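Local atomic coordinates of Cry37AA1 (Bacillus thuringiensis, PDB entry 4RHZ), a protein that forms a binary toxin complex with Cry23Aa1, adopts a calcium-binding C2-like beta-sandwich fold and probably contributes to insecticidal activity. Residues D44-K48 with S49-R53. Numbering follows the deposited sequence.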
ATOM      1  N   ASP B  44      19.418  24.266 -11.178  1.00 48.21           N
ATOM      2  CA  ASP B  44      19.726  25.574 -10.619  1.00 50.18           C
ATOM      3  C   ASP B  44      18.510  26.452 -10.554  1.00 51.32           C
ATOM      4  O   ASP B  44      17.584  26.324 -11.359  1.00 50.64           O
ATOM      5  CB  ASP B  44      20.819  26.272 -11.399  1.00 51.16           C
ATOM      6  CG  ASP B  44      22.128  25.540 -11.333  1.00 53.88           C
ATOM      7  OD1 ASP B  44      22.846  25.672 -12.325  1.00 57.44           O
ATOM      8  OD2 ASP B  44      22.424  24.825 -10.333  1.00 53.37           O
ATOM      9  N   ASP B  45      18.531  27.328  -9.559  1.00 53.40           N
ATOM     10  CA  ASP B  45      17.459  28.266  -9.289  1.00 56.50           C
ATOM     11  C   ASP B  45      17.403  29.300 -10.387  1.00 58.96           C
ATOM     12  O   ASP B  45      18.249  30.246 -10.415  1.00 59.07           O
ATOM     13  CB  ASP B  45      17.721  28.987  -7.956  1.00 56.31           C
ATOM     14  CG  ASP B  45      16.736  30.120  -7.685  1.00 57.78           C
ATOM     15  OD1 ASP B  45      15.774  30.314  -8.475  1.00 59.31           O
ATOM     16  OD2 ASP B  45      16.940  30.828  -6.659  1.00 59.01           O
ATOM     17  N   TRP B  46      16.415  29.143 -11.262  1.00 60.93           N
ATOM     18  CA  TRP B  46      16.115  30.179 -12.258  1.00 63.63           C
ATOM     19  C   TRP B  46      14.854  30.966 -11.902  1.00 65.78           C
ATOM     20  O   TRP B  46      14.236  31.558 -12.799  1.00 66.46           O
ATOM     21  CB  TRP B  46      15.941  29.598 -13.678  1.00 62.79           C
ATOM     22  CG  TRP B  46      17.108  28.855 -14.183  1.00 60.70           C
ATOM     23  CD1 TRP B  46      18.411  28.978 -13.766  1.00 61.52           C
ATOM     24  CD2 TRP B  46      17.107  27.870 -15.216  1.00 58.45           C
ATOM     25  NE1 TRP B  46      19.216  28.095 -14.459  1.00 59.44           N
ATOM     26  CE2 TRP B  46      18.439  27.410 -15.361  1.00 58.88           C
ATOM     27  CE3 TRP B  46      16.102  27.305 -16.021  1.00 57.45           C
ATOM     28  CZ2 TRP B  46      18.796  26.429 -16.306  1.00 58.69           C
ATOM     29  CZ3 TRP B  46      16.456  26.316 -16.943  1.00 54.87           C
ATOM     30  CH2 TRP B  46      17.790  25.888 -17.073  1.00 55.12           C
ATOM     31  N   GLY B  47      14.458  30.979 -10.626  1.00 67.88           N
ATOM     32  CA  GLY B  47      13.152  31.590 -10.259  1.00 70.21           C
ATOM     33  C   GLY B  47      12.035  31.255 -11.280  1.00 71.43           C
ATOM     34  O   GLY B  47      11.893  30.092 -11.722  1.00 71.59           O
ATOM     35  N   LYS B  48      11.267  32.272 -11.684  1.00 71.84           N
ATOM     36  CA  LYS B  48      10.140  32.125 -12.659  1.00 72.32           C
ATOM     37  C   LYS B  48      10.401  31.256 -13.921  1.00 71.41           C
ATOM     38  O   LYS B  48       9.469  30.688 -14.493  1.00 71.03           O
ATOM     39  CB  LYS B  48       9.545  33.516 -13.048  1.00 73.19           C
ATOM     40  CG  LYS B  48      10.514  34.741 -12.917  1.00 75.61           C
ATOM     41  CD  LYS B  48      11.497  34.850 -14.114  1.00 80.08           C
ATOM     42  CE  LYS B  48      12.709  35.743 -13.802  1.00 82.28           C
ATOM     43  NZ  LYS B  48      12.332  37.195 -13.678  1.00 83.30           N
ATOM     44  N   SER B  49      11.665  31.142 -14.326  1.00 69.98           N
ATOM     45  CA  SER B  49      12.051  30.300 -15.450  1.00 68.72           C
ATOM     46  C   SER B  49      12.371  28.839 -15.040  1.00 66.82           C
ATOM     47  O   SER B  49      12.678  27.992 -15.912  1.00 66.09           O
ATOM     48  CB  SER B  49      13.281  30.912 -16.165  1.00 69.63           C
ATOM     49  OG  SER B  49      12.948  32.087 -16.912  1.00 72.44           O
ATOM     50  N   THR B  50      12.345  28.546 -13.737  1.00 63.92           N
ATOM     51  CA  THR B  50      12.672  27.188 -13.280  1.00 61.92           C
ATOM     52  C   THR B  50      11.667  26.219 -13.907  1.00 60.10           C
ATOM     53  O   THR B  50      10.471  26.491 -13.920  1.00 60.80           O
ATOM     54  CB  THR B  50      12.740  27.073 -11.729  1.00 61.76           C
ATOM     55  OG1 THR B  50      13.715  28.000 -11.210  1.00 62.12           O
ATOM     56  CG2 THR B  50      13.099  25.655 -11.287  1.00 60.98           C
ATOM     57  N   PRO B  51      12.157  25.122 -14.486  1.00 58.09           N
ATOM     58  CA  PRO B  51      11.237  24.164 -15.111  1.00 56.90           C
ATOM     59  C   PRO B  51      10.232  23.451 -14.175  1.00 56.68           C
ATOM     60  O   PRO B  51      10.509  23.187 -12.975  1.00 55.70           O
ATOM     61  CB  PRO B  51      12.163  23.125 -15.755  1.00 56.90           C
ATOM     62  CG  PRO B  51      13.566  23.630 -15.607  1.00 55.57           C
ATOM     63  CD  PRO B  51      13.581  24.768 -14.660  1.00 57.29           C
ATOM     64  N   GLU B  52       9.058  23.171 -14.751  1.00 55.80           N
ATOM     65  CA  GLU B  52       8.031  22.378 -14.127  1.00 54.92           C
ATOM     66  C   GLU B  52       8.548  20.949 -14.123  1.00 53.76           C
ATOM     67  O   GLU B  52       9.062  20.458 -15.130  1.00 53.65           O
ATOM     68  CB  GLU B  52       6.692  22.476 -14.897  1.00 54.93           C
ATOM     69  CG  GLU B  52       5.526  21.679 -14.231  1.00 57.17           C
ATOM     70  CD  GLU B  52       4.134  21.816 -14.956  1.00 61.44           C
ATOM     71  OE1 GLU B  52       3.426  20.780 -15.066  1.00 63.55           O
ATOM     72  OE2 GLU B  52       3.738  22.936 -15.374  1.00 59.11           O
ATOM     73  N   ARG B  53       8.436  20.283 -12.982  1.00 51.74           N
ATOM     74  CA  ARG B  53       8.920  18.932 -12.904  1.00 49.79           C
ATOM     75  C   ARG B  53       8.140  18.212 -11.854  1.00 48.08           C
ATOM     76  O   ARG B  53       8.227  18.552 -10.678  1.00 48.30           O
ATOM     77  CB  ARG B  53      10.435  18.913 -12.585  1.00 49.76           C
ATOM     78  CG  ARG B  53      11.052  17.511 -12.523  1.00 51.31           C
ATOM     79  CD  ARG B  53      11.237  16.878 -13.892  1.00 56.39           C
ATOM     80  NE  ARG B  53      11.984  17.791 -14.731  1.00 62.85           N
ATOM     81  CZ  ARG B  53      12.528  17.505 -15.913  1.00 69.36           C
ATOM     82  NH1 ARG B  53      12.458  16.266 -16.437  1.00 71.54           N
ATOM     83  NH2 ARG B  53      13.173  18.476 -16.562  1.00 69.10           N
TER
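Thr50 folds back on Trp46 and Gly47 within the loop that leads from strand 38-43 to strand 55-62. Its hydroxyl is gripped twice. Thr50 OG1 accepts from Trp46 N at 2.9 Å, through a bent bond (N-H...O 131°). Thr50 OG1 also donates to Gly47 O at 2.8 Å, in the carbonyl plane and on a lone pair. Rotation about chi1 (-58°) sets OG1 beside the backbone N of Thr50, where both partners can be met.

Two overlapping beta turns are closed by backbone bonds. Thr50 N, a second donor to Gly47 O at 2.6 Å, closes the type I turn 47-50, while Ser49 N reaches Trp46 O at 3.0 Å and closes turn 46-49, close to type II'. Positive phi (41°) at Gly47, readily adopted by glycine, suits the second position of the 46-49 turn. Just ahead, Asp45 forms an Asx turn: its OD1 accepts from Gly47 N at 2.6 Å, with Gly47 N lying almost in line with the CG-OD1 bond of Asp45.

Apolar contact is slight. The Trp46 indole brings CE3 to 3.8 Å from Pro51 CD, the two side chains lying oblique to each other, and Ser49 O sits at the ring edge, in plane. Tyr24 and Gln43 pack on Thr50.

With its side chain buried in an otherwise largely exposed loop, Thr50 has its hydroxyl satisfied as both donor and acceptor; the hydroxyl and the backbone bonds together probably hold these turns, with the one apolar touch, Trp46 on Pro51, adding little.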